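Local atomic coordinates of acyl-CoA dehydrogenase domain protein Tcur3483 (PDB entry 6WY9), a protein that probably acts as a flavin-dependent oxidoreductase of the acyl-CoA dehydrogenase family, binding FAD and oxidising CH-CH groups of its donors. Residues R61-L69 with A103-T111; G269-V280 with L298-R309. One frame throughout, in Å; residues are numbered along the deposited sequence.

Overall arrangement
Contact 1 belongs to the N-terminal and contact 2 to the C-terminal acyl-CoA dehydrogenase domain; both are built on helices and follow one another along the chain. Their centres are about 25 Å apart and their nearest atoms about 6 Å, so they come close without touching. Contact 1 is the more central, about 13 Å from the centre of the chain against about 20 Å for contact 2, measured from the contact centres. It is also the one near the cofactor: the side chain of F62 is about 11 Å from the bound dihydroflavine-adenine dinucleotide and about 9 Å from the side chain of S179, which binds FAD. Contact 2 lies away from the flavin site and is bordered by another subunit of the four-chain assembly.

Contact 1 of 2, residues R61-L69 with A103-T111; sequences RFREVVKML and AGLPFPFVT
F62, V65, V66 and L69 of helix 62-71 meet an extended run, L105 to P108, that joins helix 90-103 to helix 109-122 in the N-terminal domain of the acyl-CoA dehydrogenase fold. Their spacing puts all four on one side of the helix, and the closest CA pairs, F62 with P106 and V66 with P108, are both 6.7 Å apart.

The aromatic-proline contacts come first. F62 has CG anti to the backbone N (chi1 174°), which carries the ring along the helix surface to the prolines. P106 meets this ring at its edge, in plane, with CG 3.8 Å from F62 CD1. P108 approaches obliquely, its CB 4.1 Å from F62 CZ. One face of the same ring is covered from within the helix by V66 CG2, offset toward the rim.

The aliphatic contacts continue along the helix. V66 CG2 and the P108 ring point toward each other, V66 CG2 lying 4.0 Å from P108 CB. L69 CD1 comes 4.2 Å from F107 CD2, at the ring that carries P108 CD over one face. V65 CG1 is 3.9 Å from the carbonyl oxygen P106 O; L69 CD1 also borders that oxygen, at 4.1 Å.

Turns shape the run at both ends: G104 leaves the preceding helix in a Schellman motif, and P108, at the centre of an inverse gamma turn, is the N-cap residue of helix 109-122. Around the contact, V52 of helix 47-55 packs on P106, and F40 of helix 26-41 on L69 and L105.

No hydrogen bond or salt bridge crosses between the segments, and no donor reaches P106 O, which is buried here. The chemistry therefore implies an association made by apolar van der Waals contact, with the desolvated carbonyl as its probable cost.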
# COMPACT_ATOMS: atom_id res chain seq x y z
N ARG A 61 12.76 -6.18 -37.91
CA ARG A 61 12.18 -7.42 -38.40
C ARG A 61 10.69 -7.52 -38.12
O ARG A 61 10.09 -8.56 -38.38
CB ARG A 61 12.90 -8.62 -37.79
CG ARG A 61 14.33 -8.74 -38.28
CD ARG A 61 14.50 -9.93 -39.23
NE ARG A 61 14.85 -11.16 -38.52
CZ ARG A 61 16.08 -11.45 -38.09
NH1 ARG A 61 16.32 -12.59 -37.46
NH2 ARG A 61 17.07 -10.59 -38.31
N PHE A 62 10.09 -6.45 -37.60
CA PHE A 62 8.67 -6.50 -37.29
C PHE A 62 7.85 -6.86 -38.53
O PHE A 62 7.09 -7.84 -38.51
CB PHE A 62 8.24 -5.18 -36.67
CG PHE A 62 6.77 -5.06 -36.43
CD1 PHE A 62 6.11 -5.98 -35.63
CD2 PHE A 62 6.05 -4.01 -36.99
CE1 PHE A 62 4.76 -5.86 -35.40
CE2 PHE A 62 4.69 -3.89 -36.77
CZ PHE A 62 4.04 -4.80 -35.98
N ARG A 63 8.03 -6.13 -39.63
CA ARG A 63 7.20 -6.36 -40.81
C ARG A 63 7.43 -7.75 -41.37
O ARG A 63 6.51 -8.37 -41.91
CB ARG A 63 7.48 -5.31 -41.89
CG ARG A 63 7.25 -3.89 -41.48
CD ARG A 63 5.83 -3.69 -41.02
NE ARG A 63 4.86 -4.16 -42.01
CZ ARG A 63 4.17 -3.36 -42.81
NH1 ARG A 63 4.35 -2.04 -42.75
NH2 ARG A 63 3.31 -3.88 -43.68
N GLU A 64 8.67 -8.23 -41.28
CA GLU A 64 9.00 -9.59 -41.69
C GLU A 64 8.15 -10.62 -40.97
O GLU A 64 7.62 -11.56 -41.58
CB GLU A 64 10.48 -9.83 -41.42
CG GLU A 64 11.13 -10.86 -42.29
CD GLU A 64 12.58 -11.06 -41.91
OE1 GLU A 64 12.93 -12.16 -41.43
OE2 GLU A 64 13.36 -10.09 -42.07
N VAL A 65 8.04 -10.49 -39.64
CA VAL A 65 7.18 -11.39 -38.87
C VAL A 65 5.73 -11.21 -39.29
O VAL A 65 5.04 -12.18 -39.63
CB VAL A 65 7.36 -11.14 -37.36
CG1 VAL A 65 6.56 -12.17 -36.55
CG2 VAL A 65 8.83 -11.19 -36.98
N VAL A 66 5.23 -9.96 -39.26
CA VAL A 66 3.81 -9.71 -39.54
C VAL A 66 3.42 -10.37 -40.85
O VAL A 66 2.40 -11.07 -40.93
CB VAL A 66 3.52 -8.20 -39.57
CG1 VAL A 66 2.10 -7.93 -40.11
CG2 VAL A 66 3.69 -7.57 -38.17
N LYS A 67 4.22 -10.16 -41.90
CA LYS A 67 3.90 -10.73 -43.21
C LYS A 67 3.88 -12.25 -43.15
O LYS A 67 3.03 -12.89 -43.79
CB LYS A 67 4.88 -10.24 -44.27
CG LYS A 67 4.59 -10.82 -45.65
CD LYS A 67 3.09 -10.85 -45.89
CE LYS A 67 2.71 -11.26 -47.31
NZ LYS A 67 1.30 -11.80 -47.37
N MET A 68 4.80 -12.85 -42.39
CA MET A 68 4.76 -14.30 -42.24
C MET A 68 3.47 -14.75 -41.56
O MET A 68 2.73 -15.59 -42.09
CB MET A 68 5.98 -14.80 -41.48
CG MET A 68 7.15 -15.13 -42.39
SD MET A 68 8.49 -16.00 -41.57
CE MET A 68 9.21 -14.69 -40.58
N LEU A 69 3.18 -14.18 -40.38
CA LEU A 69 1.93 -14.51 -39.69
C LEU A 69 0.72 -14.32 -40.60
O LEU A 69 -0.21 -15.13 -40.59
CB LEU A 69 1.77 -13.63 -38.46
CG LEU A 69 2.77 -13.79 -37.33
CD1 LEU A 69 2.64 -12.58 -36.41
CD2 LEU A 69 2.55 -15.11 -36.61
N ALA A 103 6.77 -16.91 -27.33
CA ALA A 103 7.78 -17.12 -28.36
C ALA A 103 8.73 -15.93 -28.53
O ALA A 103 9.75 -16.07 -29.22
CB ALA A 103 7.12 -17.43 -29.70
N GLY A 104 8.44 -14.80 -27.91
CA GLY A 104 9.19 -13.59 -28.18
C GLY A 104 8.74 -12.85 -29.42
O GLY A 104 9.37 -11.85 -29.79
N LEU A 105 7.74 -13.26 -30.01
CA LEU A 105 7.52 -12.59 -31.28
C LEU A 105 6.60 -11.39 -31.09
O LEU A 105 5.77 -11.37 -30.18
CB LEU A 105 6.93 -13.55 -32.30
CG LEU A 105 7.80 -14.77 -32.62
CD1 LEU A 105 7.16 -15.66 -33.70
CD2 LEU A 105 9.22 -14.37 -33.02
N PRO A 106 6.77 -10.36 -31.90
CA PRO A 106 5.84 -9.24 -31.87
C PRO A 106 4.63 -9.57 -32.72
O PRO A 106 4.74 -10.24 -33.75
CB PRO A 106 6.65 -8.09 -32.47
CG PRO A 106 7.54 -8.79 -33.45
CD PRO A 106 7.92 -10.11 -32.79
N PHE A 107 3.46 -9.13 -32.27
CA PHE A 107 2.20 -9.33 -32.96
C PHE A 107 1.58 -7.96 -33.26
O PHE A 107 1.70 -7.05 -32.44
CB PHE A 107 1.24 -10.15 -32.09
CG PHE A 107 -0.02 -10.56 -32.78
CD1 PHE A 107 -1.10 -9.71 -32.83
CD2 PHE A 107 -0.14 -11.83 -33.32
CE1 PHE A 107 -2.28 -10.08 -33.45
CE2 PHE A 107 -1.31 -12.22 -33.95
CZ PHE A 107 -2.38 -11.35 -34.01
N PRO A 108 0.97 -7.77 -34.44
CA PRO A 108 0.45 -6.42 -34.76
C PRO A 108 -0.89 -6.15 -34.08
O PRO A 108 -1.93 -6.01 -34.74
CB PRO A 108 0.33 -6.49 -36.28
CG PRO A 108 0.00 -7.92 -36.56
CD PRO A 108 0.78 -8.72 -35.55
N PHE A 109 -0.87 -6.10 -32.74
CA PHE A 109 -2.10 -5.92 -31.96
C PHE A 109 -2.85 -4.68 -32.43
O PHE A 109 -4.03 -4.72 -32.78
CB PHE A 109 -1.79 -5.78 -30.46
CG PHE A 109 -1.38 -7.05 -29.75
CD1 PHE A 109 -2.33 -7.94 -29.29
CD2 PHE A 109 -0.04 -7.32 -29.49
CE1 PHE A 109 -1.94 -9.10 -28.61
CE2 PHE A 109 0.35 -8.47 -28.81
CZ PHE A 109 -0.60 -9.36 -28.38
N VAL A 110 -2.16 -3.54 -32.41
CA VAL A 110 -2.82 -2.27 -32.72
C VAL A 110 -3.49 -2.34 -34.09
O VAL A 110 -4.61 -1.86 -34.26
CB VAL A 110 -1.82 -1.11 -32.63
CG1 VAL A 110 -2.41 0.13 -33.19
CG2 VAL A 110 -1.45 -0.86 -31.20
N THR A 111 -2.82 -2.93 -35.07
CA THR A 111 -3.37 -2.88 -36.41
C THR A 111 -4.52 -3.87 -36.57
O THR A 111 -5.55 -3.54 -37.16
CB THR A 111 -2.28 -3.15 -37.44
OG1 THR A 111 -1.29 -2.11 -37.35
CG2 THR A 111 -2.87 -3.16 -38.87

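Contact 2 of 2, residues G269-V280 with L298-R309; sequences GGRMIRLWEDVV and LARTYAKLEAMR
Helices 263-286 and 292-321 of the C-terminal domain run nearly antiparallel where G269-V280 faces L298-R309, the segment axes crossing at -152° with a closest approach of 10.4 Å. W276 is the central knob, seated among L298, T301, L305 and Y302. A chi1 of 179° turns the indole away from its own backbone N and across to the other helix, where NE1 donates to L298 O at 3.2 Å, in the carbonyl plane on a lone pair. That bond is bent (N-H...O 141°), though less than the weak one from W276 NE1 to T301 OG1 at 3.0 Å. L298 O also accepts the helical N-H of Y302, and T301 OG1 is bonded to D297 O. W276 CH2 approaches Y302 CD1 at 3.6 Å, the ring planes inclined at 44°, while L305 CD1 packs against W276 CB. Shortening this residue to an alanine would probably deprive L298 O of its indole donor and open a gap between L305 and Y302.

Toward the other end, I273 CD1 lies over one face of the R309 guanidinium and 3.8 Å from R309 CB. M308 CE meets G269 CA at 3.5 Å, where a CB on the glycine would clash. Helix 326-350 touches M272, L298 and M308, and another subunit packs on V280 and Y302. The pairing is thus mainly apolar, one indole N-H, shared between L298 O and, weakly, T301 OG1, being the polar link found between the segments.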
# COMPACT_ATOMS: atom_id res chain seq x y z
N GLY A 269 -0.92 -9.11 -19.21
CA GLY A 269 -1.07 -9.82 -17.96
C GLY A 269 -0.80 -11.31 -18.12
O GLY A 269 -0.19 -11.93 -17.25
N GLY A 270 -1.25 -11.89 -19.23
CA GLY A 270 -0.94 -13.28 -19.50
C GLY A 270 0.55 -13.55 -19.44
O GLY A 270 1.00 -14.53 -18.86
N ARG A 271 1.34 -12.62 -19.99
CA ARG A 271 2.79 -12.78 -19.98
C ARG A 271 3.36 -12.72 -18.56
O ARG A 271 4.27 -13.49 -18.21
CB ARG A 271 3.42 -11.70 -20.86
CG ARG A 271 4.92 -11.85 -20.91
CD ARG A 271 5.56 -11.15 -22.07
NE ARG A 271 6.99 -11.43 -22.01
CZ ARG A 271 7.94 -10.69 -22.56
NH1 ARG A 271 7.62 -9.60 -23.24
NH2 ARG A 271 9.21 -11.05 -22.42
N MET A 272 2.86 -11.82 -17.72
CA MET A 272 3.34 -11.78 -16.34
C MET A 272 2.96 -13.03 -15.54
O MET A 272 3.68 -13.44 -14.61
CB MET A 272 2.80 -10.53 -15.61
CG MET A 272 3.30 -9.23 -16.22
SD MET A 272 5.09 -9.17 -16.35
CE MET A 272 5.65 -9.60 -14.68
N ILE A 273 1.82 -13.64 -15.86
CA ILE A 273 1.47 -14.90 -15.21
C ILE A 273 2.49 -15.98 -15.56
O ILE A 273 2.99 -16.71 -14.69
CB ILE A 273 0.04 -15.32 -15.61
CG1 ILE A 273 -0.98 -14.40 -14.94
CG2 ILE A 273 -0.24 -16.79 -15.21
CD1 ILE A 273 -2.44 -14.60 -15.44
N ARG A 274 2.85 -16.07 -16.85
CA ARG A 274 3.87 -17.04 -17.27
C ARG A 274 5.21 -16.80 -16.57
O ARG A 274 5.90 -17.76 -16.17
CB ARG A 274 4.06 -17.00 -18.79
CG ARG A 274 2.84 -17.41 -19.60
CD ARG A 274 2.28 -18.76 -19.15
NE ARG A 274 1.48 -19.44 -20.16
CZ ARG A 274 1.98 -20.26 -21.09
NH1 ARG A 274 3.29 -20.50 -21.16
NH2 ARG A 274 1.17 -20.84 -21.96
N LEU A 275 5.64 -15.55 -16.49
CA LEU A 275 6.89 -15.23 -15.83
C LEU A 275 6.84 -15.56 -14.33
O LEU A 275 7.82 -16.05 -13.78
CB LEU A 275 7.23 -13.75 -16.06
CG LEU A 275 7.75 -13.54 -17.49
CD1 LEU A 275 7.82 -12.04 -17.90
CD2 LEU A 275 9.11 -14.25 -17.74
N TRP A 276 5.71 -15.28 -13.67
CA TRP A 276 5.51 -15.70 -12.29
C TRP A 276 5.72 -17.21 -12.15
O TRP A 276 6.47 -17.67 -11.28
CB TRP A 276 4.12 -15.27 -11.81
CG TRP A 276 3.77 -15.69 -10.37
CD1 TRP A 276 3.82 -14.89 -9.26
CD2 TRP A 276 3.26 -16.95 -9.93
NE1 TRP A 276 3.42 -15.60 -8.14
CE2 TRP A 276 3.07 -16.86 -8.52
CE3 TRP A 276 2.98 -18.16 -10.57
CZ2 TRP A 276 2.60 -17.93 -7.76
CZ3 TRP A 276 2.51 -19.23 -9.81
CH2 TRP A 276 2.34 -19.10 -8.40
N GLU A 277 5.09 -18.00 -13.02
CA GLU A 277 5.31 -19.44 -13.00
C GLU A 277 6.77 -19.81 -13.18
O GLU A 277 7.26 -20.75 -12.54
CB GLU A 277 4.50 -20.12 -14.09
CG GLU A 277 3.02 -20.07 -13.90
CD GLU A 277 2.32 -20.74 -15.06
OE1 GLU A 277 2.64 -20.44 -16.24
OE2 GLU A 277 1.51 -21.63 -14.79
N ASP A 278 7.46 -19.14 -14.11
CA ASP A 278 8.85 -19.48 -14.34
C ASP A 278 9.69 -19.17 -13.12
O ASP A 278 10.64 -19.91 -12.80
CB ASP A 278 9.39 -18.72 -15.55
CG ASP A 278 8.75 -19.14 -16.85
OD1 ASP A 278 8.18 -20.26 -16.97
OD2 ASP A 278 8.82 -18.30 -17.77
N VAL A 279 9.38 -18.07 -12.43
CA VAL A 279 10.12 -17.73 -11.22
C VAL A 279 9.86 -18.76 -10.12
O VAL A 279 10.80 -19.16 -9.42
CB VAL A 279 9.79 -16.30 -10.75
CG1 VAL A 279 10.43 -16.06 -9.37
CG2 VAL A 279 10.37 -15.27 -11.78
N VAL A 280 8.61 -19.22 -9.95
CA VAL A 280 8.34 -20.31 -9.01
C VAL A 280 9.26 -21.50 -9.29
O VAL A 280 9.89 -22.05 -8.37
CB VAL A 280 6.86 -20.74 -9.03
CG1 VAL A 280 6.61 -21.97 -8.10
CG2 VAL A 280 5.97 -19.60 -8.56
N LEU A 298 5.17 -14.69 -3.40
CA LEU A 298 4.54 -15.45 -4.47
C LEU A 298 3.05 -15.64 -4.21
O LEU A 298 2.26 -15.57 -5.16
CB LEU A 298 5.23 -16.82 -4.64
CG LEU A 298 6.64 -16.73 -5.19
CD1 LEU A 298 7.28 -18.14 -5.01
CD2 LEU A 298 6.59 -16.28 -6.66
N ALA A 299 2.65 -15.80 -2.94
CA ALA A 299 1.22 -15.93 -2.60
C ALA A 299 0.47 -14.65 -2.90
O ALA A 299 -0.62 -14.68 -3.50
CB ALA A 299 1.04 -16.31 -1.12
N ARG A 300 1.04 -13.50 -2.49
CA ARG A 300 0.37 -12.22 -2.69
C ARG A 300 0.26 -11.88 -4.17
O ARG A 300 -0.80 -11.47 -4.64
CB ARG A 300 1.09 -11.08 -1.95
CG ARG A 300 0.26 -9.81 -1.76
CD ARG A 300 1.08 -8.64 -1.06
NE ARG A 300 2.30 -8.39 -1.84
CZ ARG A 300 2.32 -7.69 -2.97
NH1 ARG A 300 1.20 -7.13 -3.45
NH2 ARG A 300 3.46 -7.55 -3.65
N THR A 301 1.33 -12.14 -4.94
CA THR A 301 1.23 -11.86 -6.37
C THR A 301 0.32 -12.87 -7.06
O THR A 301 -0.37 -12.50 -8.02
CB THR A 301 2.61 -11.78 -7.05
OG1 THR A 301 3.36 -12.95 -6.70
CG2 THR A 301 3.37 -10.53 -6.59
N TYR A 302 0.32 -14.15 -6.63
CA TYR A 302 -0.67 -15.10 -7.15
C TYR A 302 -2.10 -14.54 -6.99
O TYR A 302 -2.95 -14.63 -7.91
CB TYR A 302 -0.52 -16.44 -6.42
CG TYR A 302 -1.48 -17.54 -6.84
CD1 TYR A 302 -1.17 -18.40 -7.89
CD2 TYR A 302 -2.70 -17.75 -6.17
CE1 TYR A 302 -2.04 -19.46 -8.25
CE2 TYR A 302 -3.56 -18.79 -6.54
CZ TYR A 302 -3.24 -19.64 -7.59
OH TYR A 302 -4.11 -20.69 -7.94
N ALA A 303 -2.42 -14.06 -5.79
CA ALA A 303 -3.79 -13.63 -5.53
C ALA A 303 -4.16 -12.42 -6.38
O ALA A 303 -5.30 -12.32 -6.86
CB ALA A 303 -3.98 -13.29 -4.05
N LYS A 304 -3.21 -11.51 -6.57
CA LYS A 304 -3.47 -10.29 -7.36
C LYS A 304 -3.54 -10.60 -8.85
O LYS A 304 -4.34 -9.98 -9.57
CB LYS A 304 -2.42 -9.23 -7.07
CG LYS A 304 -2.59 -8.56 -5.65
CD LYS A 304 -1.71 -7.33 -5.53
CE LYS A 304 -2.25 -6.21 -6.43
NZ LYS A 304 -1.43 -5.00 -6.12
N LEU A 305 -2.70 -11.55 -9.32
CA LEU A 305 -2.78 -12.06 -10.69
C LEU A 305 -4.06 -12.82 -10.93
O LEU A 305 -4.56 -12.80 -12.06
CB LEU A 305 -1.59 -12.98 -11.03
CG LEU A 305 -0.27 -12.19 -11.25
CD1 LEU A 305 0.93 -13.20 -11.23
CD2 LEU A 305 -0.27 -11.36 -12.57
N GLU A 306 -4.56 -13.56 -9.93
CA GLU A 306 -5.83 -14.24 -10.13
C GLU A 306 -6.96 -13.23 -10.36
O GLU A 306 -7.74 -13.38 -11.30
CB GLU A 306 -6.20 -15.15 -8.97
CG GLU A 306 -7.58 -15.72 -9.20
CD GLU A 306 -8.07 -16.64 -8.09
OE1 GLU A 306 -7.27 -17.49 -7.64
OE2 GLU A 306 -9.25 -16.50 -7.69
N ALA A 307 -7.05 -12.19 -9.53
CA ALA A 307 -8.09 -11.18 -9.74
C ALA A 307 -7.94 -10.52 -11.11
O ALA A 307 -8.93 -10.36 -11.83
CB ALA A 307 -8.04 -10.12 -8.63
N MET A 308 -6.70 -10.17 -11.49
CA MET A 308 -6.45 -9.53 -12.79
C MET A 308 -6.93 -10.38 -13.94
O MET A 308 -7.62 -9.91 -14.85
CB MET A 308 -4.94 -9.24 -12.95
CG MET A 308 -4.59 -8.71 -14.39
SD MET A 308 -2.83 -9.00 -14.73
CE MET A 308 -2.83 -10.75 -15.13
N ARG A 309 -6.58 -11.66 -13.93
CA ARG A 309 -6.90 -12.45 -15.10
C ARG A 309 -8.40 -12.67 -15.19
O ARG A 309 -8.97 -12.73 -16.30
CB ARG A 309 -6.14 -13.77 -15.04
CG ARG A 309 -6.75 -14.81 -14.12
CD ARG A 309 -5.85 -16.07 -13.95
NE ARG A 309 -5.63 -16.76 -15.21
CZ ARG A 309 -4.70 -17.70 -15.43
NH1 ARG A 309 -4.60 -18.27 -16.62
NH2 ARG A 309 -3.88 -18.07 -14.46